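Local atomic coordinates of sucrose 6(F)-phosphate phosphorylase (Thermoanaerobacterium thermosaccharolyticum DSM 571, PDB entry 6S9V), a protein that is a phosphorylase related to the alpha-amylases, built round a TIM-barrel catalytic domain and carrying a C-terminal antiparallel beta sheet. Residues A[253-256]-A[257-261]; A[260-263]-A[264-268]; A[293-296]-A[297-300]; A[440-443]-A[444-448]; A[467-471]-A[472-476]. All coordinates share one frame; numbering follows the deposited sequence.

In the fold
The five contacts are local and follow one another along the chain. Contacts 1 and 2 share Gln260 and Tyr261 and lie on the two ends of helix 257-265, their centres about 9 Å apart. Contact 3, at the end of helix 289-295, is about 14 Å from both by centres and meets them through Tyr261, whose OH probably hydrogen-bonds to Asn297 O. Farther out, contact 4 on helix 432-446 and contact 5 on hairpin 463-480 have centres about 12 Å apart and touch where Tyr447 OH approaches Arg474 N. The first three thus belong to the loops and helices wrapping the parallel barrel, whereas the last two lie where helix 432-446 packs on the C-terminal antiparallel sheet.

Contact 1 (A[253-256]-A[257-261]); sequences VHSQ and FEVQY
Gln256 and Glu258 meet at the entrance to helix 257-265, where the carboxylate of the glutamate folds back toward the N-cap residue. A bend at chi2 of Glu258 carries OE1 to 3.4 Å from Gln256 CB. The glutamine chain itself runs out extended, with CG beside its own backbone N (chi1 -60°), and its amide plane stands at 42° to the carboxylate. Gln256 holds the N-cap position, and its carbonyl does the structural work: O accepts the N-H of Val259 at 3.1 Å. The donor sits above the carbonyl plane and the bond is appreciably bent (138° at the hydrogen), as befits a three-residue span in the first turn. From the next residue the regular helical pattern takes over, with Tyr261 N bonded to Phe257 O.

On the loop side, Val253 turns toward the helix. Its CG1 touches Val259 CG1 at 4.0 Å, the two branched side chains crossing at about a right angle. Gln260 bends at chi2, bringing its amide beside the Val253 backbone, with CD 3.3 Å from Val253 O. A water completes this link: it accepts from Val253 N at 3.0 Å and donates to Gln260 OE1 at 2.7 Å, tying the buried amide to the loop, while Gln260 NE2 makes a weak hydrogen bond to Tyr271 O. His254, in the loop, points away from the helix, stacks on Phe273 and hydrogen-bonds to Asp317. The arrangement is that of a beta-to-alpha connection at the C-terminal end of a TIM-barrel strand, here strand 248-251, passing through an N-cap into the following helix.

Contact 2 (A[260-263]-A[264-268]); sequences QYKL and AERGF
Gln260 O receives the N-H of Ala264 at 3.1 Å in an almost straight bond, a regular turn of helix 257-265. Tyr261 repeats the pattern, its O taking Glu265 N at 2.8 Å; its ring touches Pro299 and its OH hydrogen-bonds to Asn297 O. Lys262 runs alongside Arg266, both chains extended and pointing the same way. Its CE lies over one face of the guanidinium, toward the rim, 3.3 Å from Arg266 NH2. The like charges are close, but each has another partner: Lys262 NZ a salt bridge to Glu228, the guanidinium a cation-pi contact with Tyr232. Leu263 O closes the helix, accepting Phe268 N at 2.9 Å and, weakly, Arg266 N. With Gly267 N bonded to Ala264 O at 3.0 Å, this is a Schellman motif, Gly267 being its C-prime residue with phi of 93°. Leu263 CD2 packs against Phe268 CD2 at 4.1 Å, and Leu263 O lies at the edge of the Phe268 ring, in its plane. The helix end sits within a beta-alpha-beta unit, Leu263 reaching Leu251 of strand 248-251, Ile270 of strand 269-271 and Leu235 of helix 230-244.

Contact 3 (A[293-296]-A[297-300]); sequences HYLK and NRPI
Two first torsions bring Tyr294 and Arg298 together: the tyrosine CG lies opposite its backbone N (chi1 -178°), and the arginine CG is set between its backbone N and carbonyl carbon (chi1 74°). Arg298 thereby runs across the ring. Its CD sits over one face, 3.7 Å from the centroid and 14° off the normal, a CH-pi contact, while CB touches Tyr294 CE1 at 3.5 Å. A bend at chi3 then swings the guanidinium steeply against the ring, so that the ring carbons CE2 and CZ meet it at its edge.

Asn297 fastens the chain as it leaves helix 289-295. Its ND2 gives a nearly straight bond of 2.9 Å to His293 O, lying in the carbonyl plane with the acceptor in the plane of the amide, and the same nitrogen rests over one face of the His293 imidazole, toward its rim. Asn297 N donates to Tyr294 O at 3.0 Å from well above that carbonyl plane. Leu295 O is gripped by two donating waters, one of which also accepts from Arg298 NH1 and the other from Arg298 N.

Beyond the segments, Arg298 NH2 forms a salt bridge with Asp272, whose other oxygen is hydrogen-bonded to Tyr294 OH, and NH1 reaches Pro386 O. Asp272 thus holds the far ends of both side chains, and together with Pro386 O and the water on NH1 it probably limits the rotation of the guanidinium. The paired positive charge and phenol would probably help keep Asp272 ionised, and the helix-end carbonyls find donors in a side-chain amide, a backbone N-H and water.

Contact 4 (A[440-443]-A[444-448]); sequences LIRF and RNEYE
Phe443 and Tyr447, one turn apart on helix 432-446 and its exit, lie side by side and point the same way. Their planes are only 10° apart, yet the rings are slid past one another, with centroids separated by 5.1 Å, and barely overlap. What covers the phenylalanine face is instead Tyr447 CB, a CH-pi contact 3.9 Å from the Phe443 centroid and 17° off its normal. Tyr447 CG follows at the rim, 3.7 Å from Phe443 CZ. In both residues CG is opposite the backbone N (chi1 -176° for Phe443), which sends the two rings along a common direction. The backbone link beneath is Tyr447 N to Phe443 O at 2.9 Å; Glu446 N makes only weak bonds to Arg442 O and Phe443 O as the last turn comes undone.

On another flank, Ile441 CG2 runs beside Asn445 ND2 at 3.8 Å, and the amide goes on to bond Asp47 O and Val21 N. Arg442 NH1 stays 4.4 Å from Glu446 OE2, which lies well out of the guanidinium plane; the salt bridge of Arg442 NH1 is to Asp47. The helix packs on helix 372-384, which Leu440 and Ile441 meet at Phe383, and on the antiparallel sheet, where both aromatic rings pack edge-to-face with Tyr490 of strand 485-491 and Tyr447 OH bonds to Ile491 O and to Arg474 N on strand 473-480.

Contact 5 (A[467-471]-A[472-476]); sequences TWKKD and DKRCS
Lys470 N and Lys473 O are joined by a 2.8 Å hydrogen bond, answered by Lys473 N to Lys470 O at 2.8 Å, and the pair closes a beta hairpin with a two-residue turn. The turn is type II', from Lys470 to Lys473, with Asp471 adopting a positive phi (60°) at its first corner and Asp472 carrying the chain back. Beyond it strands 467-470 and 473-476 run almost exactly antiparallel. The next hydrogen-bonded pair, Trp468 with Cys475, is held by Trp468 N to Cys475 O and Cys475 N to Trp468 O, each 3.0 Å long; toward the turn, Arg474 CA adds a CA-H...O contact to Trp468 O at 3.2 Å.

Lys469 and Arg474 form a non-hydrogen-bonded pair on the same sheet face as Thr467 and Ser476. Their aliphatic parts lie side by side, pointing the same way, with CG of Lys469 3.5 Å from CG of Arg474, so two like charges share a surface patch while their chains pack. The other face carries Trp468, whose CB rests 4.1 Å from Cys475 SG. The indole leads away from the hairpin to Phe384, Phe450 and Phe454, and NE1 donates to Phe384 O, while Cys475 packs on Tyr490. The hairpin supplies the second and third strands of the five-stranded antiparallel sheet, Thr467 and Lys469 bonding through their backbones to strand 453-456, Arg474 and Ser476 to strand 485-491. At the far end of the pairing, Thr467 OG1 and Ser476 OG share a hydrogen bond of 2.9 Å.

Contact 1 (A[253-256]-A[257-261])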
# COMPACT_ATOMS: atom_id res chain seq x y z
N VAL A 253 6.28 -3.89 -2.60
CA VAL A 253 7.01 -4.31 -3.79
C VAL A 253 5.97 -4.72 -4.83
O VAL A 253 5.24 -5.70 -4.63
CB VAL A 253 7.98 -5.47 -3.51
CG1 VAL A 253 8.69 -5.94 -4.79
CG2 VAL A 253 9.01 -5.06 -2.47
N HIS A 254 5.90 -3.97 -5.93
CA HIS A 254 5.13 -4.37 -7.10
C HIS A 254 6.09 -5.12 -8.02
O HIS A 254 6.96 -4.51 -8.65
CB HIS A 254 4.53 -3.16 -7.79
CG HIS A 254 3.43 -2.51 -7.00
ND1 HIS A 254 2.22 -3.12 -6.77
CD2 HIS A 254 3.39 -1.32 -6.35
CE1 HIS A 254 1.46 -2.33 -6.04
NE2 HIS A 254 2.14 -1.23 -5.78
N SER A 255 5.93 -6.44 -8.11
CA SER A 255 6.84 -7.26 -8.90
C SER A 255 6.14 -8.56 -9.26
O SER A 255 5.00 -8.81 -8.86
CB SER A 255 8.14 -7.53 -8.15
OG SER A 255 9.02 -8.32 -8.93
N GLN A 256 6.83 -9.39 -10.03
CA GLN A 256 6.34 -10.73 -10.30
C GLN A 256 6.21 -11.49 -8.99
O GLN A 256 6.91 -11.20 -8.02
CB GLN A 256 7.28 -11.47 -11.26
CG GLN A 256 7.46 -10.79 -12.61
CD GLN A 256 8.39 -11.57 -13.52
OE1 GLN A 256 9.14 -12.44 -13.07
NE2 GLN A 256 8.34 -11.27 -14.82
N PHE A 257 5.31 -12.48 -8.97
CA PHE A 257 4.93 -13.10 -7.70
C PHE A 257 6.11 -13.82 -7.05
O PHE A 257 6.15 -13.94 -5.83
CB PHE A 257 3.74 -14.04 -7.91
CG PHE A 257 4.10 -15.36 -8.51
CD1 PHE A 257 4.50 -16.42 -7.71
CD2 PHE A 257 4.02 -15.56 -9.88
CE1 PHE A 257 4.84 -17.63 -8.27
CE2 PHE A 257 4.35 -16.78 -10.44
CZ PHE A 257 4.75 -17.82 -9.63
N GLU A 258 7.07 -14.30 -7.85
CA GLU A 258 8.21 -15.01 -7.28
C GLU A 258 9.01 -14.11 -6.33
O GLU A 258 9.58 -14.60 -5.34
CB GLU A 258 9.12 -15.53 -8.40
CG GLU A 258 8.49 -16.61 -9.29
CD GLU A 258 7.80 -16.05 -10.55
OE1 GLU A 258 7.46 -14.84 -10.61
OE2 GLU A 258 7.60 -16.85 -11.50
N VAL A 259 9.10 -12.82 -6.63
CA VAL A 259 9.82 -11.89 -5.75
C VAL A 259 9.08 -11.72 -4.43
O VAL A 259 9.67 -11.83 -3.35
CB VAL A 259 10.01 -10.54 -6.47
CG1 VAL A 259 10.47 -9.47 -5.48
CG2 VAL A 259 10.99 -10.70 -7.62
N GLN A 260 7.78 -11.46 -4.51
CA GLN A 260 6.95 -11.35 -3.31
C GLN A 260 7.00 -12.62 -2.48
O GLN A 260 7.15 -12.58 -1.25
CB GLN A 260 5.51 -11.03 -3.72
CG GLN A 260 5.33 -9.62 -4.25
CD GLN A 260 4.96 -8.67 -3.14
OE1 GLN A 260 5.82 -8.19 -2.41
NE2 GLN A 260 3.67 -8.42 -2.98
N TYR A 261 6.85 -13.78 -3.13
CA TYR A 261 6.82 -15.03 -2.38
C TYR A 261 8.16 -15.30 -1.69
O TYR A 261 8.19 -15.81 -0.56
CB TYR A 261 6.45 -16.18 -3.30
CG TYR A 261 4.97 -16.29 -3.62
CD1 TYR A 261 4.14 -15.17 -3.63
CD2 TYR A 261 4.41 -17.52 -3.92
CE1 TYR A 261 2.78 -15.29 -3.93
CE2 TYR A 261 3.07 -17.65 -4.23
CZ TYR A 261 2.26 -16.54 -4.24
OH TYR A 261 0.92 -16.72 -4.54
O HOH W 1 4.70 -6.07 -1.18

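Contact 2 (A[260-263]-A[264-268])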
# COMPACT_ATOMS: atom_id res chain seq x y z
N GLN A 260 7.78 -11.46 -4.51
CA GLN A 260 6.95 -11.35 -3.31
C GLN A 260 7.00 -12.62 -2.48
O GLN A 260 7.15 -12.58 -1.25
CB GLN A 260 5.51 -11.03 -3.72
CG GLN A 260 5.33 -9.62 -4.25
CD GLN A 260 4.96 -8.67 -3.14
OE1 GLN A 260 5.82 -8.19 -2.41
NE2 GLN A 260 3.67 -8.42 -2.98
N TYR A 261 6.85 -13.78 -3.13
CA TYR A 261 6.82 -15.03 -2.38
C TYR A 261 8.16 -15.30 -1.69
O TYR A 261 8.19 -15.81 -0.56
CB TYR A 261 6.45 -16.18 -3.30
CG TYR A 261 4.97 -16.29 -3.62
CD1 TYR A 261 4.14 -15.17 -3.63
CD2 TYR A 261 4.41 -17.52 -3.92
CE1 TYR A 261 2.78 -15.29 -3.93
CE2 TYR A 261 3.07 -17.65 -4.23
CZ TYR A 261 2.26 -16.54 -4.24
OH TYR A 261 0.92 -16.72 -4.54
N LYS A 262 9.27 -14.97 -2.34
CA LYS A 262 10.57 -15.17 -1.71
C LYS A 262 10.74 -14.25 -0.51
O LYS A 262 11.31 -14.66 0.51
CB LYS A 262 11.68 -14.94 -2.74
CG LYS A 262 13.09 -15.16 -2.23
CD LYS A 262 14.06 -15.18 -3.41
CE LYS A 262 15.50 -14.98 -2.99
NZ LYS A 262 16.37 -14.78 -4.19
N LEU A 263 10.24 -13.02 -0.59
CA LEU A 263 10.26 -12.12 0.56
C LEU A 263 9.52 -12.73 1.74
O LEU A 263 10.04 -12.79 2.87
CB LEU A 263 9.65 -10.78 0.18
CG LEU A 263 10.55 -9.89 -0.67
CD1 LEU A 263 9.75 -8.70 -1.21
CD2 LEU A 263 11.74 -9.42 0.12
N ALA A 264 8.29 -13.21 1.51
CA ALA A 264 7.53 -13.88 2.56
C ALA A 264 8.24 -15.14 3.05
O ALA A 264 8.29 -15.40 4.25
CB ALA A 264 6.13 -14.23 2.04
N GLU A 265 8.80 -15.92 2.12
CA GLU A 265 9.52 -17.13 2.51
C GLU A 265 10.71 -16.80 3.41
O GLU A 265 11.09 -17.61 4.27
CB GLU A 265 9.96 -17.89 1.26
CG GLU A 265 10.49 -19.30 1.50
CD GLU A 265 11.96 -19.34 1.87
OE1 GLU A 265 12.73 -18.47 1.40
OE2 GLU A 265 12.36 -20.26 2.63
N ARG A 266 11.32 -15.64 3.21
CA ARG A 266 12.45 -15.20 4.01
C ARG A 266 12.04 -14.43 5.26
O ARG A 266 12.92 -13.94 5.98
CB ARG A 266 13.40 -14.36 3.15
CG ARG A 266 14.12 -15.21 2.12
CD ARG A 266 15.15 -14.44 1.33
NE ARG A 266 15.96 -15.34 0.52
CZ ARG A 266 17.10 -15.00 -0.08
NH1 ARG A 266 17.57 -13.77 0.06
NH2 ARG A 266 17.77 -15.89 -0.79
N GLY A 267 10.74 -14.36 5.56
CA GLY A 267 10.28 -13.78 6.80
C GLY A 267 9.92 -12.31 6.77
O GLY A 267 9.85 -11.69 7.84
N PHE A 268 9.70 -11.73 5.59
CA PHE A 268 9.28 -10.35 5.46
C PHE A 268 7.78 -10.25 5.22
O PHE A 268 7.21 -11.03 4.44
CB PHE A 268 10.02 -9.65 4.31
CG PHE A 268 11.50 -9.52 4.54
CD1 PHE A 268 12.01 -8.46 5.28
CD2 PHE A 268 12.38 -10.45 4.01
CE1 PHE A 268 13.38 -8.35 5.49
CE2 PHE A 268 13.74 -10.33 4.22
CZ PHE A 268 14.24 -9.28 4.97

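Contact 3 (A[293-296]-A[297-300])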
# COMPACT_ATOMS: atom_id res chain seq x y z
N HIS A 293 -7.29 -21.16 -7.00
CA HIS A 293 -5.89 -21.48 -7.27
C HIS A 293 -4.96 -20.60 -6.45
O HIS A 293 -3.93 -21.08 -5.95
CB HIS A 293 -5.58 -21.31 -8.76
CG HIS A 293 -4.19 -21.73 -9.13
ND1 HIS A 293 -3.77 -23.04 -9.06
CD2 HIS A 293 -3.12 -21.01 -9.54
CE1 HIS A 293 -2.50 -23.11 -9.44
NE2 HIS A 293 -2.08 -21.89 -9.73
N TYR A 294 -5.31 -19.33 -6.28
CA TYR A 294 -4.46 -18.41 -5.52
C TYR A 294 -4.49 -18.72 -4.03
O TYR A 294 -3.45 -18.74 -3.36
CB TYR A 294 -4.89 -16.96 -5.79
CG TYR A 294 -4.04 -15.94 -5.08
CD1 TYR A 294 -2.65 -16.03 -5.12
CD2 TYR A 294 -4.61 -14.88 -4.38
CE1 TYR A 294 -1.86 -15.11 -4.47
CE2 TYR A 294 -3.81 -13.94 -3.73
CZ TYR A 294 -2.44 -14.07 -3.78
OH TYR A 294 -1.62 -13.17 -3.15
N LEU A 295 -5.69 -18.96 -3.48
CA LEU A 295 -5.81 -19.23 -2.05
C LEU A 295 -5.02 -20.47 -1.64
O LEU A 295 -4.50 -20.52 -0.52
CB LEU A 295 -7.28 -19.40 -1.67
CG LEU A 295 -8.13 -18.14 -1.73
CD1 LEU A 295 -9.58 -18.48 -1.37
CD2 LEU A 295 -7.59 -17.07 -0.81
N LYS A 296 -4.91 -21.45 -2.54
CA LYS A 296 -4.19 -22.69 -2.27
C LYS A 296 -2.68 -22.55 -2.45
O LYS A 296 -1.95 -23.45 -2.04
CB LYS A 296 -4.71 -23.80 -3.19
CG LYS A 296 -6.16 -24.20 -2.96
CD LYS A 296 -6.65 -25.22 -3.99
CE LYS A 296 -8.12 -25.59 -3.77
NZ LYS A 296 -8.62 -26.60 -4.76
N ASN A 297 -2.21 -21.45 -3.03
CA ASN A 297 -0.81 -21.29 -3.39
C ASN A 297 -0.36 -19.85 -3.13
O ASN A 297 0.00 -19.11 -4.03
CB ASN A 297 -0.58 -21.64 -4.86
CG ASN A 297 -0.92 -23.08 -5.19
OD1 ASN A 297 -0.11 -23.98 -4.97
ND2 ASN A 297 -2.12 -23.30 -5.71
N ARG A 298 -0.38 -19.46 -1.86
CA ARG A 298 0.02 -18.11 -1.49
C ARG A 298 0.48 -18.12 -0.04
O ARG A 298 -0.04 -18.91 0.75
CB ARG A 298 -1.13 -17.10 -1.67
CG ARG A 298 -2.22 -17.20 -0.62
CD ARG A 298 -3.39 -16.26 -0.91
NE ARG A 298 -3.24 -14.93 -0.33
CZ ARG A 298 -3.44 -14.64 0.95
NH1 ARG A 298 -3.77 -15.60 1.80
NH2 ARG A 298 -3.30 -13.39 1.38
N PRO A 299 1.45 -17.29 0.33
CA PRO A 299 1.78 -17.15 1.75
C PRO A 299 0.64 -16.47 2.48
O PRO A 299 -0.10 -15.65 1.91
CB PRO A 299 3.05 -16.30 1.75
CG PRO A 299 3.01 -15.55 0.44
CD PRO A 299 2.28 -16.43 -0.54
N ILE A 300 0.49 -16.79 3.76
CA ILE A 300 -0.63 -16.21 4.50
C ILE A 300 -0.25 -14.93 5.24
O ILE A 300 -1.15 -14.20 5.67
CB ILE A 300 -1.24 -17.21 5.50
CG1 ILE A 300 -0.27 -17.52 6.64
CG2 ILE A 300 -1.65 -18.49 4.78
CD1 ILE A 300 -0.88 -18.43 7.70
O HOH W 2 -4.50 -18.71 1.52
O HOH W 3 -1.88 -21.22 0.30

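Contact 4 (A[440-443]-A[444-448])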
# COMPACT_ATOMS: atom_id res chain seq x y z
N LEU A 440 -20.24 -6.17 8.53
CA LEU A 440 -19.32 -7.22 8.12
C LEU A 440 -17.96 -7.03 8.76
O LEU A 440 -17.34 -7.99 9.23
CB LEU A 440 -19.19 -7.25 6.60
CG LEU A 440 -18.20 -8.27 6.01
CD1 LEU A 440 -18.67 -9.69 6.32
CD2 LEU A 440 -18.02 -8.06 4.52
N ILE A 441 -17.46 -5.79 8.78
CA ILE A 441 -16.17 -5.52 9.40
C ILE A 441 -16.19 -5.92 10.86
O ILE A 441 -15.28 -6.61 11.36
CB ILE A 441 -15.79 -4.03 9.23
CG1 ILE A 441 -15.40 -3.74 7.78
CG2 ILE A 441 -14.65 -3.68 10.16
CD1 ILE A 441 -15.29 -2.25 7.47
N ARG A 442 -17.22 -5.50 11.59
CA ARG A 442 -17.28 -5.82 13.01
C ARG A 442 -17.41 -7.33 13.23
O ARG A 442 -16.85 -7.86 14.20
CB ARG A 442 -18.41 -5.06 13.70
CG ARG A 442 -18.13 -3.56 13.76
CD ARG A 442 -18.72 -2.93 15.01
NE ARG A 442 -20.15 -2.69 14.91
CZ ARG A 442 -20.94 -2.40 15.94
NH1 ARG A 442 -20.46 -2.31 17.18
NH2 ARG A 442 -22.22 -2.20 15.71
N PHE A 443 -18.12 -8.03 12.35
CA PHE A 443 -18.13 -9.49 12.45
C PHE A 443 -16.72 -10.05 12.30
O PHE A 443 -16.30 -10.93 13.07
CB PHE A 443 -19.04 -10.11 11.39
CG PHE A 443 -19.14 -11.61 11.52
CD1 PHE A 443 -20.00 -12.19 12.44
CD2 PHE A 443 -18.35 -12.44 10.74
CE1 PHE A 443 -20.08 -13.58 12.58
CE2 PHE A 443 -18.43 -13.82 10.86
CZ PHE A 443 -19.30 -14.39 11.78
N ARG A 444 -15.96 -9.54 11.33
CA ARG A 444 -14.58 -9.99 11.12
C ARG A 444 -13.68 -9.65 12.31
O ARG A 444 -12.69 -10.36 12.56
CB ARG A 444 -14.04 -9.38 9.83
CG ARG A 444 -12.59 -9.67 9.52
CD ARG A 444 -12.28 -11.15 9.44
NE ARG A 444 -10.89 -11.35 9.03
CZ ARG A 444 -9.85 -11.14 9.83
NH1 ARG A 444 -10.04 -10.73 11.07
NH2 ARG A 444 -8.61 -11.33 9.38
N ASN A 445 -13.99 -8.58 13.05
CA ASN A 445 -13.21 -8.24 14.23
C ASN A 445 -13.65 -9.00 15.47
O ASN A 445 -12.84 -9.20 16.38
CB ASN A 445 -13.32 -6.74 14.54
CG ASN A 445 -12.59 -5.90 13.53
OD1 ASN A 445 -11.73 -6.39 12.80
ND2 ASN A 445 -12.94 -4.61 13.48
N GLU A 446 -14.92 -9.41 15.54
CA GLU A 446 -15.47 -9.96 16.77
C GLU A 446 -15.48 -11.48 16.79
O GLU A 446 -15.27 -12.08 17.85
CB GLU A 446 -16.91 -9.48 16.99
CG GLU A 446 -17.08 -7.99 17.26
CD GLU A 446 -18.54 -7.54 17.18
OE1 GLU A 446 -19.38 -8.36 16.76
OE2 GLU A 446 -18.85 -6.38 17.54
N TYR A 447 -15.70 -12.13 15.65
CA TYR A 447 -15.92 -13.57 15.68
C TYR A 447 -14.60 -14.31 15.79
O TYR A 447 -13.69 -14.12 14.97
CB TYR A 447 -16.71 -14.04 14.46
CG TYR A 447 -17.31 -15.40 14.72
CD1 TYR A 447 -18.33 -15.56 15.66
CD2 TYR A 447 -16.83 -16.52 14.08
CE1 TYR A 447 -18.87 -16.81 15.92
CE2 TYR A 447 -17.37 -17.77 14.34
CZ TYR A 447 -18.38 -17.91 15.25
OH TYR A 447 -18.89 -19.15 15.50
N GLU A 448 -14.50 -15.19 16.78
CA GLU A 448 -13.21 -15.74 17.19
C GLU A 448 -12.63 -16.74 16.18
O GLU A 448 -11.42 -16.99 16.21
CB GLU A 448 -13.37 -16.40 18.56
CG GLU A 448 -13.83 -15.44 19.67
CD GLU A 448 -15.35 -15.21 19.74
OE1 GLU A 448 -16.08 -15.51 18.75
OE2 GLU A 448 -15.82 -14.74 20.80

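Contact 5 (A[467-471]-A[472-476])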
# COMPACT_ATOMS: atom_id res chain seq x y z
N THR A 467 -14.15 -21.51 5.15
CA THR A 467 -14.49 -21.76 6.54
C THR A 467 -13.31 -21.48 7.46
O THR A 467 -12.17 -21.84 7.14
CB THR A 467 -14.96 -23.21 6.74
OG1 THR A 467 -16.22 -23.43 6.09
CG2 THR A 467 -15.08 -23.55 8.23
N TRP A 468 -13.60 -20.84 8.59
CA TRP A 468 -12.66 -20.68 9.69
C TRP A 468 -13.20 -21.42 10.91
O TRP A 468 -14.41 -21.41 11.17
CB TRP A 468 -12.44 -19.19 10.02
CG TRP A 468 -11.64 -18.47 8.99
CD1 TRP A 468 -12.11 -17.90 7.84
CD2 TRP A 468 -10.23 -18.25 9.00
NE1 TRP A 468 -11.07 -17.32 7.14
CE2 TRP A 468 -9.91 -17.53 7.83
CE3 TRP A 468 -9.20 -18.59 9.89
CZ2 TRP A 468 -8.60 -17.16 7.52
CZ3 TRP A 468 -7.90 -18.21 9.58
CH2 TRP A 468 -7.61 -17.50 8.41
N LYS A 469 -12.31 -22.06 11.66
CA LYS A 469 -12.70 -22.82 12.84
C LYS A 469 -11.77 -22.53 14.00
O LYS A 469 -10.55 -22.56 13.84
CB LYS A 469 -12.67 -24.33 12.54
CG LYS A 469 -13.76 -24.81 11.59
CD LYS A 469 -13.58 -26.28 11.22
CE LYS A 469 -13.78 -27.21 12.40
NZ LYS A 469 -15.23 -27.39 12.69
N LYS A 470 -12.35 -22.26 15.17
CA LYS A 470 -11.58 -22.18 16.41
C LYS A 470 -12.44 -22.67 17.56
O LYS A 470 -13.47 -22.07 17.88
CB LYS A 470 -11.08 -20.76 16.69
CG LYS A 470 -10.29 -20.66 18.00
CD LYS A 470 -9.78 -19.26 18.30
CE LYS A 470 -8.98 -19.27 19.61
NZ LYS A 470 -8.32 -17.96 19.90
N ASP A 471 -12.02 -23.75 18.20
CA ASP A 471 -12.71 -24.28 19.38
C ASP A 471 -14.13 -24.63 18.95
O ASP A 471 -14.30 -25.32 17.93
CB ASP A 471 -12.60 -23.28 20.52
CG ASP A 471 -11.17 -23.00 20.93
OD1 ASP A 471 -10.33 -23.92 20.80
OD2 ASP A 471 -10.88 -21.88 21.39
N ASP A 472 -15.16 -24.17 19.65
CA ASP A 472 -16.54 -24.42 19.27
C ASP A 472 -17.06 -23.36 18.31
O ASP A 472 -18.22 -23.43 17.91
CB ASP A 472 -17.43 -24.47 20.51
CG ASP A 472 -17.34 -23.21 21.35
OD1 ASP A 472 -16.34 -22.47 21.23
OD2 ASP A 472 -18.28 -22.95 22.14
N LYS A 473 -16.22 -22.40 17.92
CA LYS A 473 -16.63 -21.36 16.99
C LYS A 473 -16.26 -21.77 15.57
O LYS A 473 -15.18 -22.33 15.33
CB LYS A 473 -15.95 -20.03 17.34
CG LYS A 473 -16.04 -19.62 18.81
CD LYS A 473 -17.47 -19.36 19.27
CE LYS A 473 -17.47 -18.69 20.64
NZ LYS A 473 -18.84 -18.60 21.24
N ARG A 474 -17.15 -21.48 14.63
CA ARG A 474 -16.89 -21.77 13.23
C ARG A 474 -17.76 -20.83 12.42
O ARG A 474 -18.91 -20.60 12.78
CB ARG A 474 -17.20 -23.23 12.90
CG ARG A 474 -17.02 -23.59 11.44
CD ARG A 474 -17.47 -25.01 11.19
NE ARG A 474 -18.90 -25.18 11.43
CZ ARG A 474 -19.84 -24.88 10.53
NH1 ARG A 474 -19.50 -24.41 9.34
NH2 ARG A 474 -21.12 -25.06 10.83
N CYS A 475 -17.19 -20.27 11.36
CA CYS A 475 -17.97 -19.45 10.43
C CYS A 475 -17.63 -19.85 9.00
O CYS A 475 -16.46 -20.01 8.65
CB CYS A 475 -17.72 -17.95 10.64
SG CYS A 475 -16.02 -17.36 10.55
N SER A 476 -18.67 -20.04 8.19
CA SER A 476 -18.54 -20.53 6.82
C SER A 476 -19.17 -19.51 5.88
O SER A 476 -20.38 -19.27 5.94
CB SER A 476 -19.21 -21.90 6.66
OG SER A 476 -18.62 -22.83 7.54